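Local coordinates for protein muconate lactonizing enzyme (Corynebacterium glutamicum, PDB 3I4K) that belongs to the enolase superfamily, with a capping domain joined to a modified TIM barrel, and binds a magnesium ion, at residues V54-G58 with P59-G63; W205-R208 with T209-Y213; F345-D349 with G350-I354. All blocks are in the same frame, centred on the assembly; numbering follows the deposited sequence.

Contact 1. Residues V54-G58 with P59-G63; sequences VVPGG and PWWGG. With ACY (acetic acid), chain I.
Pro56 lays one side of its ring on the indole of Trp61, five residues on. Pro56 CB nears Trp61 CD1 and also the methyl of the acetic acid. Pro56 CG comes closest, 3.5 Å from Trp61 CD1. Pro56 CG stands over the Trp61 five-membered ring, 3.8 Å from its centroid, in a CH-pi contact. Pro56 CD lies over Trp61 CG. Trp61 turns its CG anti to its backbone N (chi1 -162°), which carries the indole back under the proline.

One point on the indole edge, the N-H, is polar. Trp61 NE1 gives a nearly straight hydrogen bond of 2.8 Å to ACY O, in the ring plane, with an N-H...O angle of 162°. The acetic acid methyl also touches the proline, with ACY CH3 3.5 Å from Pro56 CG. Lys169 holds the same acetic acid, which probably came from the crystallisation liquor.

Pro56 O turns to the other indole. Trp60 NE1 reaches Pro56 O at 2.8 Å, but the bond is weak, bent to 126°. The chain bends twice here, in an inverse gamma turn centred on Pro56 and a type I turn from Gly58 to Trp61.

The loop follows strand 48-53 of the N-terminal domain. Trp61 also touches the magnesium ligand Asp251. The chemistry is consistent with a mixed surface near the metal site: an apolar proline-indole face, and an indole N-H that here holds acetic acid.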
loop_
_atom_site.group_PDB
_atom_site.type_symbol
_atom_site.label_atom_id
_atom_site.label_comp_id
_atom_site.label_asym_id
_atom_site.label_seq_id
_atom_site.Cartn_x
_atom_site.Cartn_y
_atom_site.Cartn_z
ATOM N N VAL A 54 -15.185 0.677 16.417
ATOM C CA VAL A 54 -14.884 1.300 17.699
ATOM C C VAL A 54 -14.085 2.609 17.656
ATOM O O VAL A 54 -13.140 2.740 16.880
ATOM C CB VAL A 54 -14.109 0.278 18.572
ATOM C CG1 VAL A 54 -12.857 -0.188 17.825
ATOM C CG2 VAL A 54 -13.735 0.881 19.908
ATOM N N VAL A 55 -14.485 3.561 18.499
ATOM C CA VAL A 55 -13.824 4.861 18.630
ATOM C C VAL A 55 -13.451 5.025 20.102
ATOM O O VAL A 55 -13.988 4.333 20.959
ATOM C CB VAL A 55 -14.742 6.036 18.225
ATOM C CG1 VAL A 55 -15.017 5.996 16.733
ATOM C CG2 VAL A 55 -16.050 5.983 19.022
ATOM N N PRO A 56 -12.532 5.952 20.415
ATOM C CA PRO A 56 -12.101 6.181 21.798
ATOM C C PRO A 56 -13.170 6.744 22.726
ATOM O O PRO A 56 -13.194 7.951 22.979
ATOM C CB PRO A 56 -10.931 7.161 21.643
ATOM C CG PRO A 56 -10.479 6.961 20.231
ATOM C CD PRO A 56 -11.763 6.801 19.489
ATOM N N GLY A 57 -14.052 5.881 23.232
ATOM C CA GLY A 57 -15.084 6.341 24.154
ATOM C C GLY A 57 -16.423 6.778 23.576
ATOM O O GLY A 57 -17.472 6.268 23.987
ATOM N N GLY A 58 -16.407 7.727 22.642
ATOM C CA GLY A 58 -17.653 8.197 22.057
ATOM C C GLY A 58 -17.480 9.067 20.818
ATOM O O GLY A 58 -16.374 9.198 20.292
ATOM N N PRO A 59 -18.561 9.689 20.331
ATOM C CA PRO A 59 -18.462 10.536 19.140
ATOM C C PRO A 59 -17.714 11.856 19.335
ATOM O O PRO A 59 -17.572 12.630 18.392
ATOM C CB PRO A 59 -19.922 10.734 18.742
ATOM C CG PRO A 59 -20.626 10.722 20.079
ATOM C CD PRO A 59 -19.961 9.566 20.778
ATOM N N TRP A 60 -17.223 12.109 20.546
ATOM C CA TRP A 60 -16.490 13.347 20.817
ATOM C C TRP A 60 -15.166 13.343 20.051
ATOM O O TRP A 60 -14.625 14.397 19.711
ATOM C CB TRP A 60 -16.182 13.486 22.313
ATOM C CG TRP A 60 -15.230 12.425 22.806
ATOM C CD1 TRP A 60 -15.551 11.161 23.222
ATOM C CD2 TRP A 60 -13.795 12.493 22.808
ATOM N NE1 TRP A 60 -14.407 10.437 23.475
ATOM C CE2 TRP A 60 -13.316 11.229 23.229
ATOM C CE3 TRP A 60 -12.868 13.499 22.488
ATOM C CZ2 TRP A 60 -11.952 10.942 23.337
ATOM C CZ3 TRP A 60 -11.510 13.213 22.595
ATOM C CH2 TRP A 60 -11.065 11.943 23.017
ATOM N N TRP A 61 -14.637 12.151 19.790
ATOM C CA TRP A 61 -13.361 12.036 19.091
ATOM C C TRP A 61 -13.455 12.472 17.624
ATOM O O TRP A 61 -12.695 13.329 17.186
ATOM C CB TRP A 61 -12.833 10.594 19.170
ATOM C CG TRP A 61 -11.358 10.488 18.868
ATOM C CD1 TRP A 61 -10.335 10.438 19.772
ATOM C CD2 TRP A 61 -10.745 10.469 17.570
ATOM N NE1 TRP A 61 -9.125 10.387 19.118
ATOM C CE2 TRP A 61 -9.347 10.405 17.769
ATOM C CE3 TRP A 61 -11.241 10.502 16.261
ATOM C CZ2 TRP A 61 -8.436 10.373 16.704
ATOM C CZ3 TRP A 61 -10.336 10.472 15.199
ATOM C CH2 TRP A 61 -8.948 10.406 15.431
ATOM N N GLY A 62 -14.396 11.905 16.873
ATOM C CA GLY A 62 -14.503 12.262 15.470
ATOM C C GLY A 62 -15.871 12.294 14.831
ATOM O O GLY A 62 -15.972 12.464 13.615
ATOM N N GLY A 63 -16.931 12.117 15.616
ATOM C CA GLY A 63 -18.264 12.169 15.034
ATOM C C GLY A 63 -18.947 10.844 14.766
ATOM O O GLY A 63 -20.134 10.807 14.420
HETATM C C ACY I . -6.323 8.663 20.894
HETATM O O ACY I . -6.762 9.748 20.550
HETATM O OXT ACY I . -5.023 8.395 20.764
HETATM C CH3 ACY I . -7.236 7.610 21.467
#

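Contact 2. Residues W205-R208 with T209-Y213; sequences WDRR and TALHY
This is a local contact at the N-terminus of a helix, built round an Asp206 N-cap. Helix 207-219 belongs to a beta-alpha-beta unit of the TIM-type barrel, between strands 196-200 and 224-226.

Asp206 OD1 takes two bonds from Thr209. The backbone Thr209 N meets Asp206 OD1 at 2.7 Å, nearly along the C-O axis of the carboxylate. Thr209 OG1 donates to Asp206 OD1 at 2.6 Å, from above the carboxylate plane. The aspartate CG sits between its own N and carbonyl carbon (chi1 59°), which brings the carboxylate back over the first turn. Together the two bonds help to set the turn of the carboxylate. The helix N-terminus would probably favour its negative charge. Ala210 N then bonds to Asp206 O at 3.0 Å and begins the regular helical pattern.

The other branch of Thr209 is apolar. Thr209 CG2 stands over the face of Trp205, 4.0 Å from the centroid of the five-membered ring, in a CH-pi contact. Trp205 CE3 lies against Ala210 CA. Further along the indole, Trp205 CH2 packs on Tyr213 CB at 3.7 Å, with the two aromatic planes 57° apart. Trp205 and Tyr213 also touch Thr181 of helix 177-189, so this side faces the preceding helix.

Arg207 runs along the side that faces helix 234-244. Its NH1 bonds to Thr236. Leu211 CD1 lies over one face of its guanidinium, 3.6 Å from Arg207 NE.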
loop_
_atom_site.group_PDB
_atom_site.type_symbol
_atom_site.label_atom_id
_atom_site.label_comp_id
_atom_site.label_asym_id
_atom_site.label_seq_id
_atom_site.Cartn_x
_atom_site.Cartn_y
_atom_site.Cartn_z
ATOM N N TRP A 205 -6.758 21.984 22.491
ATOM C CA TRP A 205 -6.097 23.237 22.873
ATOM C C TRP A 205 -6.100 24.068 21.601
ATOM O O TRP A 205 -5.976 23.503 20.511
ATOM C CB TRP A 205 -4.641 23.014 23.293
ATOM C CG TRP A 205 -4.432 22.855 24.761
ATOM C CD1 TRP A 205 -5.391 22.607 25.718
ATOM C CD2 TRP A 205 -3.183 22.898 25.449
ATOM N NE1 TRP A 205 -4.803 22.492 26.954
ATOM C CE2 TRP A 205 -3.449 22.666 26.818
ATOM C CE3 TRP A 205 -1.859 23.107 25.044
ATOM C CZ2 TRP A 205 -2.437 22.638 27.780
ATOM C CZ3 TRP A 205 -0.855 23.078 26.000
ATOM C CH2 TRP A 205 -1.150 22.845 27.353
ATOM N N ASP A 206 -6.257 25.386 21.717
ATOM C CA ASP A 206 -6.213 26.204 20.516
ATOM C C ASP A 206 -4.750 26.493 20.212
ATOM O O ASP A 206 -3.876 26.219 21.035
ATOM C CB ASP A 206 -7.037 27.510 20.647
ATOM C CG ASP A 206 -6.581 28.421 21.786
ATOM O OD1 ASP A 206 -5.424 28.343 22.231
ATOM O OD2 ASP A 206 -7.403 29.256 22.224
ATOM N N ARG A 207 -4.478 27.011 19.022
ATOM C CA ARG A 207 -3.114 27.303 18.620
ATOM C C ARG A 207 -2.370 28.175 19.611
ATOM O O ARG A 207 -1.261 27.842 20.016
ATOM C CB ARG A 207 -3.104 27.972 17.243
ATOM C CG ARG A 207 -1.748 28.491 16.814
ATOM C CD ARG A 207 -1.908 29.476 15.656
ATOM N NE ARG A 207 -0.670 30.189 15.348
ATOM C CZ ARG A 207 0.242 29.724 14.505
ATOM N NH1 ARG A 207 0.032 28.564 13.908
ATOM N NH2 ARG A 207 1.344 30.413 14.242
ATOM N N ARG A 208 -2.967 29.297 20.012
ATOM C CA ARG A 208 -2.278 30.184 20.943
ATOM C C ARG A 208 -1.901 29.488 22.240
ATOM O O ARG A 208 -0.788 29.650 22.743
ATOM C CB ARG A 208 -3.118 31.417 21.270
ATOM C CG ARG A 208 -2.323 32.485 22.013
ATOM C CD ARG A 208 -3.213 33.317 22.926
ATOM N NE ARG A 208 -3.772 32.529 24.021
ATOM C CZ ARG A 208 -3.122 32.213 25.140
ATOM N NH1 ARG A 208 -1.872 32.618 25.332
ATOM N NH2 ARG A 208 -3.729 31.482 26.072
ATOM N N THR A 209 -2.827 28.715 22.789
ATOM C CA THR A 209 -2.559 28.008 24.036
ATOM C C THR A 209 -1.446 26.974 23.883
ATOM O O THR A 209 -0.617 26.813 24.777
ATOM C CB THR A 209 -3.831 27.299 24.570
ATOM O OG1 THR A 209 -4.868 28.269 24.788
ATOM C CG2 THR A 209 -3.532 26.597 25.884
ATOM N N ALA A 210 -1.422 26.269 22.755
ATOM C CA ALA A 210 -0.389 25.259 22.540
ATOM C C ALA A 210 0.993 25.894 22.433
ATOM O O ALA A 210 1.941 25.435 23.057
ATOM C CB ALA A 210 -0.696 24.445 21.282
ATOM N N LEU A 211 1.094 26.963 21.655
ATOM C CA LEU A 211 2.364 27.659 21.449
ATOM C C LEU A 211 2.898 28.302 22.723
ATOM O O LEU A 211 4.107 28.487 22.880
ATOM C CB LEU A 211 2.204 28.721 20.359
ATOM C CG LEU A 211 1.889 28.132 18.975
ATOM C CD1 LEU A 211 1.497 29.228 18.009
ATOM C CD2 LEU A 211 3.100 27.361 18.457
ATOM N N HIS A 212 2.000 28.634 23.639
ATOM C CA HIS A 212 2.411 29.254 24.889
ATOM C C HIS A 212 2.912 28.251 25.932
ATOM O O HIS A 212 3.968 28.443 26.522
ATOM C CB HIS A 212 1.248 30.076 25.461
ATOM C CG HIS A 212 1.584 30.814 26.718
ATOM N ND1 HIS A 212 1.701 30.189 27.942
ATOM C CD2 HIS A 212 1.838 32.125 26.939
ATOM C CE1 HIS A 212 2.012 31.084 28.863
ATOM N NE2 HIS A 212 2.101 32.267 28.280
ATOM N N TYR A 213 2.179 27.162 26.132
ATOM C CA TYR A 213 2.554 26.187 27.158
ATOM C C TYR A 213 3.443 25.010 26.756
ATOM O O TYR A 213 4.280 24.581 27.549
ATOM C CB TYR A 213 1.286 25.653 27.829
ATOM C CG TYR A 213 0.502 26.720 28.566
ATOM C CD1 TYR A 213 0.843 27.098 29.868
ATOM C CD2 TYR A 213 -0.561 27.375 27.948
ATOM C CE1 TYR A 213 0.138 28.110 30.533
ATOM C CE2 TYR A 213 -1.265 28.381 28.599
ATOM C CZ TYR A 213 -0.911 28.743 29.890
ATOM O OH TYR A 213 -1.619 29.740 30.518
#

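Contact 3. Residues F345-D349 with G350-I354; sequences FEYKD and GQVAI
A tight beta hairpin joins strand 347-348 to strand 351-353 through a type I' turn from Lys348 to Gln351. The hairpin lies beside the barrel, with strand 351-353 antiparallel to strand 137-144.

Lys348 and Gln351 form the hydrogen-bonded pair beside the turn. Gln351 N reaches Lys348 O at 3.0 Å, from well above the carbonyl plane. Lys348 N returns a bond of 3.0 Å to Gln351 O. Asp349 and Gly350 both have positive phi, as this turn requires.

Tyr347 and Val352 form the next, non-hydrogen-bonded pair. Their side chains lie side by side on the same face of the sheet. Past them, Ala353 N bonds to Glu346 O at 3.3 Å. The same Glu346 O also meets Val352 CA in a CA-H...O contact of 3.1 Å.

Tyr347 OH bonds to Leu330 O, which holds the far end of the ring. Val352 also packs on Leu315 of helix 308-320. Val352 CG2, anti to its backbone N, lies over one face of the Tyr347 ring in a CH-pi contact, offset toward the rim, 3.8 Å from the centroid.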
loop_
_atom_site.group_PDB
_atom_site.type_symbol
_atom_site.label_atom_id
_atom_site.label_comp_id
_atom_site.label_asym_id
_atom_site.label_seq_id
_atom_site.Cartn_x
_atom_site.Cartn_y
_atom_site.Cartn_z
ATOM N N PHE A 345 -3.570 -12.216 25.669
ATOM C CA PHE A 345 -2.426 -11.616 24.998
ATOM C C PHE A 345 -1.251 -11.697 25.958
ATOM O O PHE A 345 -1.448 -11.778 27.168
ATOM C CB PHE A 345 -2.717 -10.151 24.660
ATOM C CG PHE A 345 -3.709 -9.968 23.551
ATOM C CD1 PHE A 345 -3.329 -10.140 22.229
ATOM C CD2 PHE A 345 -5.027 -9.627 23.831
ATOM C CE1 PHE A 345 -4.249 -9.974 21.192
ATOM C CE2 PHE A 345 -5.960 -9.459 22.802
ATOM C CZ PHE A 345 -5.569 -9.632 21.480
ATOM N N GLU A 346 -0.033 -11.676 25.430
ATOM C CA GLU A 346 1.137 -11.753 26.293
ATOM C C GLU A 346 1.875 -10.433 26.325
ATOM O O GLU A 346 2.607 -10.109 25.392
ATOM C CB GLU A 346 2.092 -12.845 25.813
ATOM C CG GLU A 346 1.428 -14.167 25.524
ATOM C CD GLU A 346 2.429 -15.244 25.160
ATOM O OE1 GLU A 346 2.007 -16.269 24.583
ATOM O OE2 GLU A 346 3.636 -15.067 25.457
ATOM N N TYR A 347 1.677 -9.676 27.402
ATOM C CA TYR A 347 2.330 -8.387 27.580
ATOM C C TYR A 347 3.448 -8.538 28.586
ATOM O O TYR A 347 3.192 -8.723 29.776
ATOM C CB TYR A 347 1.345 -7.342 28.115
ATOM C CG TYR A 347 0.303 -6.894 27.126
ATOM C CD1 TYR A 347 0.565 -5.862 26.219
ATOM C CD2 TYR A 347 -0.952 -7.499 27.095
ATOM C CE1 TYR A 347 -0.403 -5.443 25.309
ATOM C CE2 TYR A 347 -1.926 -7.090 26.190
ATOM C CZ TYR A 347 -1.645 -6.062 25.300
ATOM O OH TYR A 347 -2.614 -5.666 24.408
ATOM N N LYS A 348 4.689 -8.473 28.120
ATOM C CA LYS A 348 5.817 -8.579 29.031
ATOM C C LYS A 348 7.003 -7.779 28.526
ATOM O O LYS A 348 7.199 -7.629 27.321
ATOM C CB LYS A 348 6.218 -10.046 29.242
ATOM C CG LYS A 348 6.709 -10.771 28.002
ATOM C CD LYS A 348 7.143 -12.193 28.346
ATOM C CE LYS A 348 7.574 -12.966 27.102
ATOM N NZ LYS A 348 7.913 -14.387 27.413
ATOM N N ASP A 349 7.778 -7.250 29.463
ATOM C CA ASP A 349 8.959 -6.467 29.133
ATOM C C ASP A 349 8.679 -5.319 28.159
ATOM O O ASP A 349 9.477 -5.039 27.266
ATOM C CB ASP A 349 10.043 -7.391 28.570
ATOM C CG ASP A 349 10.410 -8.508 29.534
ATOM O OD1 ASP A 349 10.858 -8.194 30.660
ATOM O OD2 ASP A 349 10.243 -9.696 29.168
ATOM N N GLY A 350 7.538 -4.662 28.338
ATOM C CA GLY A 350 7.190 -3.535 27.491
ATOM C C GLY A 350 6.734 -3.886 26.091
ATOM O O GLY A 350 6.633 -3.013 25.226
ATOM N N GLN A 351 6.444 -5.158 25.859
ATOM C CA GLN A 351 6.001 -5.579 24.545
ATOM C C GLN A 351 4.792 -6.487 24.621
ATOM O O GLN A 351 4.292 -6.804 25.693
ATOM C CB GLN A 351 7.123 -6.326 23.822
ATOM C CG GLN A 351 8.491 -5.674 23.911
ATOM C CD GLN A 351 9.421 -6.176 22.824
ATOM O OE1 GLN A 351 9.384 -5.695 21.689
ATOM N NE2 GLN A 351 10.244 -7.160 23.158
ATOM N N VAL A 352 4.326 -6.895 23.456
ATOM C CA VAL A 352 3.210 -7.811 23.346
ATOM C C VAL A 352 3.503 -8.631 22.097
ATOM O O VAL A 352 3.916 -8.085 21.069
ATOM C CB VAL A 352 1.864 -7.070 23.202
ATOM C CG1 VAL A 352 1.887 -6.151 21.999
ATOM C CG2 VAL A 352 0.730 -8.080 23.082
ATOM N N ALA A 353 3.327 -9.943 22.195
ATOM C CA ALA A 353 3.596 -10.820 21.068
ATOM C C ALA A 353 2.422 -10.833 20.109
ATOM O O ALA A 353 1.275 -10.692 20.523
ATOM C CB ALA A 353 3.884 -12.234 21.562
ATOM N N ILE A 354 2.716 -10.989 18.824
ATOM C CA ILE A 354 1.677 -11.036 17.811
ATOM C C ILE A 354 0.923 -12.346 17.969
ATOM O O ILE A 354 1.526 -13.400 18.161
ATOM C CB ILE A 354 2.268 -10.963 16.374
ATOM C CG1 ILE A 354 2.642 -9.518 16.017
ATOM C CG2 ILE A 354 1.241 -11.476 15.360
ATOM C CD1 ILE A 354 3.606 -8.861 16.959
#

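How the contacts relate
All three contacts are local and partly buried, each mixing buried with more exposed residues. The centre of contact 1 is about 11 Å from the chain centre, that of contact 3 about 17 Å and that of contact 2 about 25 Å, so contact 2 is the most peripheral. Contact 1 is a loop of the N-terminal domain near the metal site. Contacts 2 and 3 belong to the barrel domain, their centres about 36 Å apart. They hold different elements: a helix start in contact 2 and a hairpin in contact 3. A CH-pi contact occurs in each. The polar chemistry differs: an indole N-H and a bound acid in contact 1, a capping carboxylate in contact 2, and backbone pairing in contact 3.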